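Local coordinates for uncharacterized ACR, COG1565 superfamily (Burkholderia thailandensis, PDB 4F3N), which is of unknown function but has a class I methyltransferase fold and may be a protein-arginine symmetric methyltransferase, at residues 276-281 and 344-349; 358-363 and 406-411. All blocks are in the same frame, centred on the assembly; numbering follows the deposited sequence.

Contact 1. Residues 276-281 and 344-349; sequences DAAVAF and SAIHEA
The backbone hydrogen bond from Ala349 N to Ala345 O, 2.9 Å long, sets the two methyl groups that receive Val279 one helical turn apart. Val279 divides its isopropyl group between them. Its CG2 meets Ala345 CB at 3.9 Å, and its CG1 meets Ala349 CB at the same separation of 3.9 Å. The first torsion explains this division: CG1 lies opposite the backbone N (chi1 163°), which leaves CG2 beside that nitrogen, so the branches diverge along the partner helix. Ala349 CB also comes within 3.7 Å of Val279 O, a van der Waals approach to a helix carbonyl.

Ile346 supplies the third point of contact. Its bond from backbone to CB does not aim at 276-281, yet CG1, beside the backbone N (chi1 -62°), carries CD1 across. There CD1 rests against Ala278 CB at 4.1 Å and lies 4.4 Å from Val279 CG2, so the CG2 branch has Ile346 CD1 as well as Ala345 CB beside it. Beyond these residues, Ile346 and Ala349 also touch Val282 on the next turn of helix 276-288, extending the same seam.

The segment axes approach to 8.9 Å and run in broadly the same direction, inclined by 31°. The nearest CA atoms, those of Val279 and Ala349, are 5.6 Å apart. Alanine on both helices lets the larger valine and isoleucine fill the interface at this spacing, although only 180 Å² is buried in total. Ile346 also touches Ile410 and Phe412 of strand 407-414, which places helix 343-352 against the sheet. All four side-chain pairings between the segments are aliphatic, which implies that the two helices are joined here by shape and dispersion rather than by directional polar bonds.

Contact 2. Residues 358-363 and 406-411; sequences LGYTSQ and LFKVIA
A classic beta bulge interrupts the ladder where Leu358 and Gly359 both face Ala411. Ala411 O accepts from Leu358 N at 2.9 Å and, weakly, from Gly359 N at 3.3 Å; the leucine donor stands 37° out of the carbonyl plane. The extra residue also brings Leu358 CB within 4.0 Å of Ala411 CB. Beyond the bulge the antiparallel register is regular: Ala411 N donates to Gly359 O, and Thr361 and Val409 exchange two bonds.

Tyr360 and Ile410 form a non-hydrogen-bonded pair, with Ile410 CB at the tyrosine ring edge, 4.1 Å from CD1. The far end of the ring reaches the lysine chain, where Tyr360 OH lies 3.6 Å from Lys408 CE. Bends at chi2 and chi4 turn that chain back, and Lys408 NZ is hydrogen-bonded to three carbonyls: Leu406 O at 3.0 Å, Glu405 O and Gly300 O. Three backbone carbonyls thus hold the amine end of a buried residue and probably offset much of the cost of burying its charge.

At the other end the strand passes into helix 363-369. Ser362 OG caps Arg365 N, while Gln363 N makes a nearly straight bond to Phe407 O (2.8 Å, 176° at hydrogen). Gln363 and Phe407 then run side by side in the same direction, their amide and ring planes 39° apart; Gln363 NE2 is held by Leu397 O. The Phe407 side chain comes to about 4 Å from that of Thr113, which binds S-adenosyl-L-homocysteine in another structure of this protein. Strand 407-414 lies antiparallel between 293-298 and the edge strand 356-362, giving the strand order 3-2-1-4-5-7-6 with a reversed seventh strand that marks the Rossmann-like class I methyltransferase fold.

In the fold
Contacts 1 and 2 are successive layers of one domain. Helices 276-288 and 343-352 of contact 1 precede strands 293-298 and 356-362, which flank strand 407-414 of contact 2. The layers meet directly: Ile346 CG2 lies 4.1 Å from Ile410 CG2, so one isoleucine serves both the helix seam and the sheet face. Both contacts are largely buried, but contact 1 is less completely so, with partly exposed Val279 and Ala345 at its centre, while ten of the eleven touching residues in contact 2 are buried. Aliphatic packing alone joins the helices; backbone bonding dominates the strands. Contact 2 also borders the cofactor site, from which contact 1 stands apart.

Contact 1. Residues 276-281 and 344-349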
ATOM      1  N   ASP A 276     -11.383  -1.995   6.399  1.00 11.35           N
ATOM      2  CA  ASP A 276     -12.571  -1.980   5.516  1.00 11.58           C
ATOM      3  C   ASP A 276     -12.270  -1.283   4.176  1.00  9.85           C
ATOM      4  O   ASP A 276     -12.732  -1.761   3.123  1.00  9.40           O
ATOM      5  CB  ASP A 276     -13.799  -1.330   6.171  1.00 13.46           C
ATOM      6  CG  ASP A 276     -14.346  -2.129   7.352  1.00 15.75           C
ATOM      7  OD1 ASP A 276     -14.366  -3.353   7.306  1.00 19.64           O
ATOM      8  OD2 ASP A 276     -14.792  -1.526   8.326  1.00 17.95           O
ATOM      9  N   ALA A 277     -11.512  -0.181   4.194  1.00  9.25           N
ATOM     10  CA  ALA A 277     -11.298   0.591   2.968  1.00  8.64           C
ATOM     11  C   ALA A 277     -10.445  -0.188   1.988  1.00  8.44           C
ATOM     12  O   ALA A 277     -10.702  -0.189   0.790  1.00  8.11           O
ATOM     13  CB  ALA A 277     -10.668   1.948   3.249  1.00  8.13           C
ATOM     14  N   ALA A 278      -9.406  -0.819   2.494  1.00  8.51           N
ATOM     15  CA  ALA A 278      -8.568  -1.680   1.642  1.00  9.04           C
ATOM     16  C   ALA A 278      -9.307  -2.866   1.074  1.00  9.63           C
ATOM     17  O   ALA A 278      -9.111  -3.252  -0.093  1.00  8.92           O
ATOM     18  CB  ALA A 278      -7.311  -2.129   2.401  1.00  8.97           C
ATOM     19  N   VAL A 279     -10.113  -3.508   1.913  1.00  9.63           N
ATOM     20  CA  VAL A 279     -10.962  -4.593   1.467  1.00 10.23           C
ATOM     21  C   VAL A 279     -11.907  -4.140   0.322  1.00  9.73           C
ATOM     22  O   VAL A 279     -12.050  -4.829  -0.718  1.00 10.04           O
ATOM     23  CB  VAL A 279     -11.709  -5.256   2.691  1.00 10.65           C
ATOM     24  CG1 VAL A 279     -12.898  -6.085   2.241  1.00 11.56           C
ATOM     25  CG2 VAL A 279     -10.720  -6.114   3.478  1.00 11.71           C
ATOM     26  N   ALA A 280     -12.542  -2.981   0.507  1.00  9.37           N
ATOM     27  CA  ALA A 280     -13.469  -2.410  -0.450  1.00  9.31           C
ATOM     28  C   ALA A 280     -12.736  -2.196  -1.740  1.00  9.31           C
ATOM     29  O   ALA A 280     -13.261  -2.495  -2.818  1.00  9.19           O
ATOM     30  CB  ALA A 280     -14.014  -1.082   0.056  1.00  9.06           C
ATOM     31  N   PHE A 281     -11.500  -1.699  -1.621  1.00  9.30           N
ATOM     32  CA  PHE A 281     -10.665  -1.434  -2.818  1.00  9.39           C
ATOM     33  C   PHE A 281     -10.310  -2.684  -3.589  1.00  9.32           C
ATOM     34  O   PHE A 281     -10.459  -2.727  -4.806  1.00  9.13           O
ATOM     35  CB  PHE A 281      -9.398  -0.706  -2.386  1.00  9.26           C
ATOM     36  CG  PHE A 281      -8.424  -0.432  -3.508  1.00  9.80           C
ATOM     37  CD1 PHE A 281      -8.679   0.559  -4.443  1.00 10.85           C
ATOM     38  CD2 PHE A 281      -7.258  -1.152  -3.618  1.00 10.50           C
ATOM     39  CE1 PHE A 281      -7.795   0.796  -5.489  1.00 11.38           C
ATOM     40  CE2 PHE A 281      -6.346  -0.880  -4.652  1.00 10.94           C
ATOM     41  CZ  PHE A 281      -6.622   0.081  -5.575  1.00 10.73           C
ATOM     42  N   SER A 344      -5.116 -11.891   4.991  1.00 10.04           N
ATOM     43  CA  SER A 344      -6.222 -12.864   4.912  1.00 10.34           C
ATOM     44  C   SER A 344      -7.517 -12.198   4.429  1.00 10.29           C
ATOM     45  O   SER A 344      -8.192 -12.708   3.544  1.00 10.58           O
ATOM     46  CB  SER A 344      -6.444 -13.554   6.260  1.00 11.05           C
ATOM     47  OG  SER A 344      -5.253 -14.204   6.659  1.00 11.06           O
ATOM     48  N   ALA A 345      -7.811 -11.045   4.980  1.00 10.36           N
ATOM     49  CA  ALA A 345      -8.942 -10.236   4.566  1.00 10.46           C
ATOM     50  C   ALA A 345      -8.782  -9.776   3.117  1.00 10.00           C
ATOM     51  O   ALA A 345      -9.771  -9.741   2.392  1.00 10.26           O
ATOM     52  CB  ALA A 345      -9.082  -9.034   5.470  1.00 11.22           C
ATOM     53  N   ILE A 346      -7.555  -9.398   2.724  1.00  9.42           N
ATOM     54  CA  ILE A 346      -7.298  -9.065   1.303  1.00  9.61           C
ATOM     55  C   ILE A 346      -7.565 -10.273   0.408  1.00  9.63           C
ATOM     56  O   ILE A 346      -8.246 -10.165  -0.613  1.00  9.56           O
ATOM     57  CB  ILE A 346      -5.862  -8.515   1.108  1.00  9.55           C
ATOM     58  CG1 ILE A 346      -5.674  -7.235   1.896  1.00  9.56           C
ATOM     59  CG2 ILE A 346      -5.524  -8.278  -0.386  1.00  9.27           C
ATOM     60  CD1 ILE A 346      -6.748  -6.169   1.676  1.00 10.15           C
ATOM     61  N   HIS A 347      -7.058 -11.452   0.792  1.00 10.26           N
ATOM     62  CA  HIS A 347      -7.367 -12.696   0.073  1.00 11.01           C
ATOM     63  C   HIS A 347      -8.857 -12.916  -0.101  1.00 12.03           C
ATOM     64  O   HIS A 347      -9.348 -13.152  -1.227  1.00 12.10           O
ATOM     65  CB  HIS A 347      -6.759 -13.855   0.850  1.00 11.45           C
ATOM     66  CG  HIS A 347      -7.217 -15.215   0.379  1.00 12.25           C
ATOM     67  ND1 HIS A 347      -7.628 -16.163   1.237  1.00 12.87           N
ATOM     68  CD2 HIS A 347      -7.332 -15.749  -0.883  1.00 12.62           C
ATOM     69  CE1 HIS A 347      -7.962 -17.279   0.566  1.00 13.25           C
ATOM     70  NE2 HIS A 347      -7.768 -17.057  -0.740  1.00 13.58           N
ATOM     71  N   GLU A 348      -9.599 -12.820   1.005  1.00 13.00           N
ATOM     72  CA  GLU A 348     -11.059 -13.025   0.940  1.00 15.28           C
ATOM     73  C   GLU A 348     -11.743 -11.991   0.062  1.00 13.94           C
ATOM     74  O   GLU A 348     -12.686 -12.313  -0.665  1.00 16.56           O
ATOM     75  CB  GLU A 348     -11.643 -13.081   2.371  1.00 17.64           C
ATOM     76  CG  GLU A 348     -11.068 -14.305   3.096  1.00 21.45           C
ATOM     77  CD  GLU A 348     -11.063 -14.208   4.613  1.00 25.67           C
ATOM     78  OE1 GLU A 348     -11.796 -13.368   5.187  1.00 32.41           O
ATOM     79  OE2 GLU A 348     -10.298 -14.968   5.266  1.00 30.54           O
ATOM     80  N   ALA A 349     -11.250 -10.773   0.109  1.00 13.55           N
ATOM     81  CA  ALA A 349     -11.787  -9.664  -0.701  1.00 13.43           C
ATOM     82  C   ALA A 349     -11.709 -10.004  -2.192  1.00 13.62           C
ATOM     83  O   ALA A 349     -12.713  -9.914  -2.915  1.00 13.53           O
ATOM     84  CB  ALA A 349     -11.071  -8.353  -0.398  1.00 12.90           C
TER

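Contact 2. Residues 358-363 and 406-411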
ATOM      1  N   LEU A 358      -3.796 -16.080  -7.341  1.00 11.58           N
ATOM      2  CA  LEU A 358      -2.652 -16.457  -8.165  1.00 11.43           C
ATOM      3  C   LEU A 358      -1.431 -16.781  -7.315  1.00 11.08           C
ATOM      4  O   LEU A 358      -0.674 -17.665  -7.663  1.00 12.54           O
ATOM      5  CB  LEU A 358      -2.348 -15.320  -9.161  1.00 11.37           C
ATOM      6  CG  LEU A 358      -1.294 -15.596 -10.195  1.00 11.90           C
ATOM      7  CD1 LEU A 358      -1.657 -16.809 -11.059  1.00 12.64           C
ATOM      8  CD2 LEU A 358      -1.040 -14.300 -11.002  1.00 12.34           C
ATOM      9  N   GLY A 359      -1.252 -16.109  -6.175  1.00 10.01           N
ATOM     10  CA  GLY A 359      -0.223 -16.474  -5.221  1.00  9.88           C
ATOM     11  C   GLY A 359      -0.175 -15.536  -4.040  1.00  9.57           C
ATOM     12  O   GLY A 359      -0.785 -14.473  -4.082  1.00  9.09           O
ATOM     13  N   TYR A 360       0.589 -15.931  -3.024  1.00  9.47           N
ATOM     14  CA  TYR A 360       0.867 -15.155  -1.797  1.00  9.25           C
ATOM     15  C   TYR A 360       2.197 -15.653  -1.225  1.00  9.36           C
ATOM     16  O   TYR A 360       2.323 -16.831  -0.915  1.00  9.98           O
ATOM     17  CB  TYR A 360      -0.261 -15.271  -0.750  1.00  9.55           C
ATOM     18  CG  TYR A 360       0.162 -14.745   0.552  1.00  9.28           C
ATOM     19  CD1 TYR A 360       0.294 -13.387   0.743  1.00  9.16           C
ATOM     20  CD2 TYR A 360       0.554 -15.584   1.562  1.00  9.39           C
ATOM     21  CE1 TYR A 360       0.775 -12.882   1.928  1.00  8.95           C
ATOM     22  CE2 TYR A 360       1.028 -15.088   2.746  1.00  9.19           C
ATOM     23  CZ  TYR A 360       1.134 -13.733   2.925  1.00  9.10           C
ATOM     24  OH  TYR A 360       1.635 -13.197   4.077  1.00  9.36           O
ATOM     25  N   THR A 361       3.186 -14.773  -1.124  1.00  8.65           N
ATOM     26  CA  THR A 361       4.460 -15.159  -0.558  1.00  9.02           C
ATOM     27  C   THR A 361       5.193 -13.924  -0.085  1.00  8.50           C
ATOM     28  O   THR A 361       4.672 -12.800  -0.214  1.00  8.49           O
ATOM     29  CB  THR A 361       5.293 -16.008  -1.547  1.00  9.11           C
ATOM     30  OG1 THR A 361       6.365 -16.640  -0.824  1.00 10.32           O
ATOM     31  CG2 THR A 361       5.809 -15.140  -2.684  1.00  9.32           C
ATOM     32  N   SER A 362       6.371 -14.098   0.499  1.00  8.50           N
ATOM     33  CA  SER A 362       7.141 -12.952   0.970  1.00  8.34           C
ATOM     34  C   SER A 362       7.788 -12.254  -0.225  1.00  7.82           C
ATOM     35  O   SER A 362       8.006 -12.833  -1.282  1.00  7.54           O
ATOM     36  CB  SER A 362       8.174 -13.357   2.003  1.00  8.55           C
ATOM     37  OG  SER A 362       9.286 -13.974   1.401  1.00  8.27           O
ATOM     38  N   GLN A 363       8.040 -10.957  -0.099  1.00  7.80           N
ATOM     39  CA  GLN A 363       8.777 -10.259  -1.161  1.00  7.45           C
ATOM     40  C   GLN A 363      10.094 -10.945  -1.486  1.00  7.53           C
ATOM     41  O   GLN A 363      10.475 -11.030  -2.641  1.00  7.39           O
ATOM     42  CB  GLN A 363       9.076  -8.811  -0.714  1.00  7.25           C
ATOM     43  CG  GLN A 363       9.916  -8.054  -1.725  1.00  7.30           C
ATOM     44  CD  GLN A 363       9.887  -6.563  -1.483  1.00  7.34           C
ATOM     45  OE1 GLN A 363       8.891  -5.910  -1.767  1.00  7.53           O
ATOM     46  NE2 GLN A 363      10.996  -6.006  -0.958  1.00  7.33           N
ATOM     47  N   LEU A 406       9.113  -8.961   5.849  1.00  9.25           N
ATOM     48  CA  LEU A 406       8.033  -8.095   6.253  1.00  9.14           C
ATOM     49  C   LEU A 406       7.129  -7.750   5.060  1.00  8.85           C
ATOM     50  O   LEU A 406       5.903  -7.758   5.201  1.00  9.22           O
ATOM     51  CB  LEU A 406       8.594  -6.793   6.827  1.00  9.26           C
ATOM     52  CG  LEU A 406       7.515  -5.818   7.202  1.00  9.78           C
ATOM     53  CD1 LEU A 406       6.524  -6.330   8.250  1.00 10.13           C
ATOM     54  CD2 LEU A 406       8.267  -4.559   7.610  1.00 10.59           C
ATOM     55  N   PHE A 407       7.730  -7.435   3.917  1.00  8.73           N
ATOM     56  CA  PHE A 407       6.963  -7.151   2.709  1.00  8.38           C
ATOM     57  C   PHE A 407       6.486  -8.463   2.080  1.00  8.18           C
ATOM     58  O   PHE A 407       7.221  -9.455   2.123  1.00  8.40           O
ATOM     59  CB  PHE A 407       7.803  -6.380   1.726  1.00  8.51           C
ATOM     60  CG  PHE A 407       7.891  -4.888   2.043  1.00  8.82           C
ATOM     61  CD1 PHE A 407       8.524  -4.443   3.215  1.00  8.85           C
ATOM     62  CD2 PHE A 407       7.339  -3.935   1.176  1.00  8.67           C
ATOM     63  CE1 PHE A 407       8.615  -3.109   3.493  1.00  9.01           C
ATOM     64  CE2 PHE A 407       7.413  -2.586   1.481  1.00  8.64           C
ATOM     65  CZ  PHE A 407       8.027  -2.178   2.653  1.00  8.74           C
ATOM     66  N   LYS A 408       5.246  -8.454   1.577  1.00  7.91           N
ATOM     67  CA  LYS A 408       4.595  -9.606   0.978  1.00  7.91           C
ATOM     68  C   LYS A 408       4.103  -9.206  -0.391  1.00  7.50           C
ATOM     69  O   LYS A 408       3.927  -8.018  -0.688  1.00  7.39           O
ATOM     70  CB  LYS A 408       3.384 -10.100   1.792  1.00  8.27           C
ATOM     71  CG  LYS A 408       3.631 -10.259   3.292  1.00  8.56           C
ATOM     72  CD  LYS A 408       4.669 -11.359   3.586  1.00  9.10           C
ATOM     73  CE  LYS A 408       4.712 -11.720   5.084  1.00  9.42           C
ATOM     74  NZ  LYS A 408       5.267 -10.617   5.938  1.00  9.61           N
ATOM     75  N   VAL A 409       3.934 -10.210  -1.252  1.00  7.29           N
ATOM     76  CA  VAL A 409       3.234 -10.015  -2.509  1.00  6.83           C
ATOM     77  C   VAL A 409       2.039 -10.949  -2.546  1.00  7.06           C
ATOM     78  O   VAL A 409       2.202 -12.163  -2.351  1.00  6.99           O
ATOM     79  CB  VAL A 409       4.134 -10.325  -3.706  1.00  6.93           C
ATOM     80  CG1 VAL A 409       3.395 -10.013  -4.980  1.00  7.05           C
ATOM     81  CG2 VAL A 409       5.463  -9.491  -3.637  1.00  7.13           C
ATOM     82  N   ILE A 410       0.864 -10.380  -2.828  1.00  6.93           N
ATOM     83  CA  ILE A 410      -0.351 -11.162  -3.103  1.00  7.03           C
ATOM     84  C   ILE A 410      -0.826 -10.819  -4.527  1.00  7.36           C
ATOM     85  O   ILE A 410      -0.693  -9.688  -4.971  1.00  7.32           O
ATOM     86  CB  ILE A 410      -1.451 -10.928  -2.031  1.00  7.13           C
ATOM     87  CG1 ILE A 410      -2.539 -11.997  -2.117  1.00  7.27           C
ATOM     88  CG2 ILE A 410      -2.077  -9.515  -2.131  1.00  6.82           C
ATOM     89  CD1 ILE A 410      -3.330 -12.112  -0.796  1.00  7.43           C
ATOM     90  N   ALA A 411      -1.311 -11.814  -5.262  1.00  7.62           N
ATOM     91  CA  ALA A 411      -1.791 -11.588  -6.598  1.00  7.78           C
ATOM     92  C   ALA A 411      -3.082 -12.353  -6.850  1.00  8.08           C
ATOM     93  O   ALA A 411      -3.260 -13.455  -6.340  1.00  8.66           O
ATOM     94  CB  ALA A 411      -0.742 -11.998  -7.624  1.00  7.76           C
TER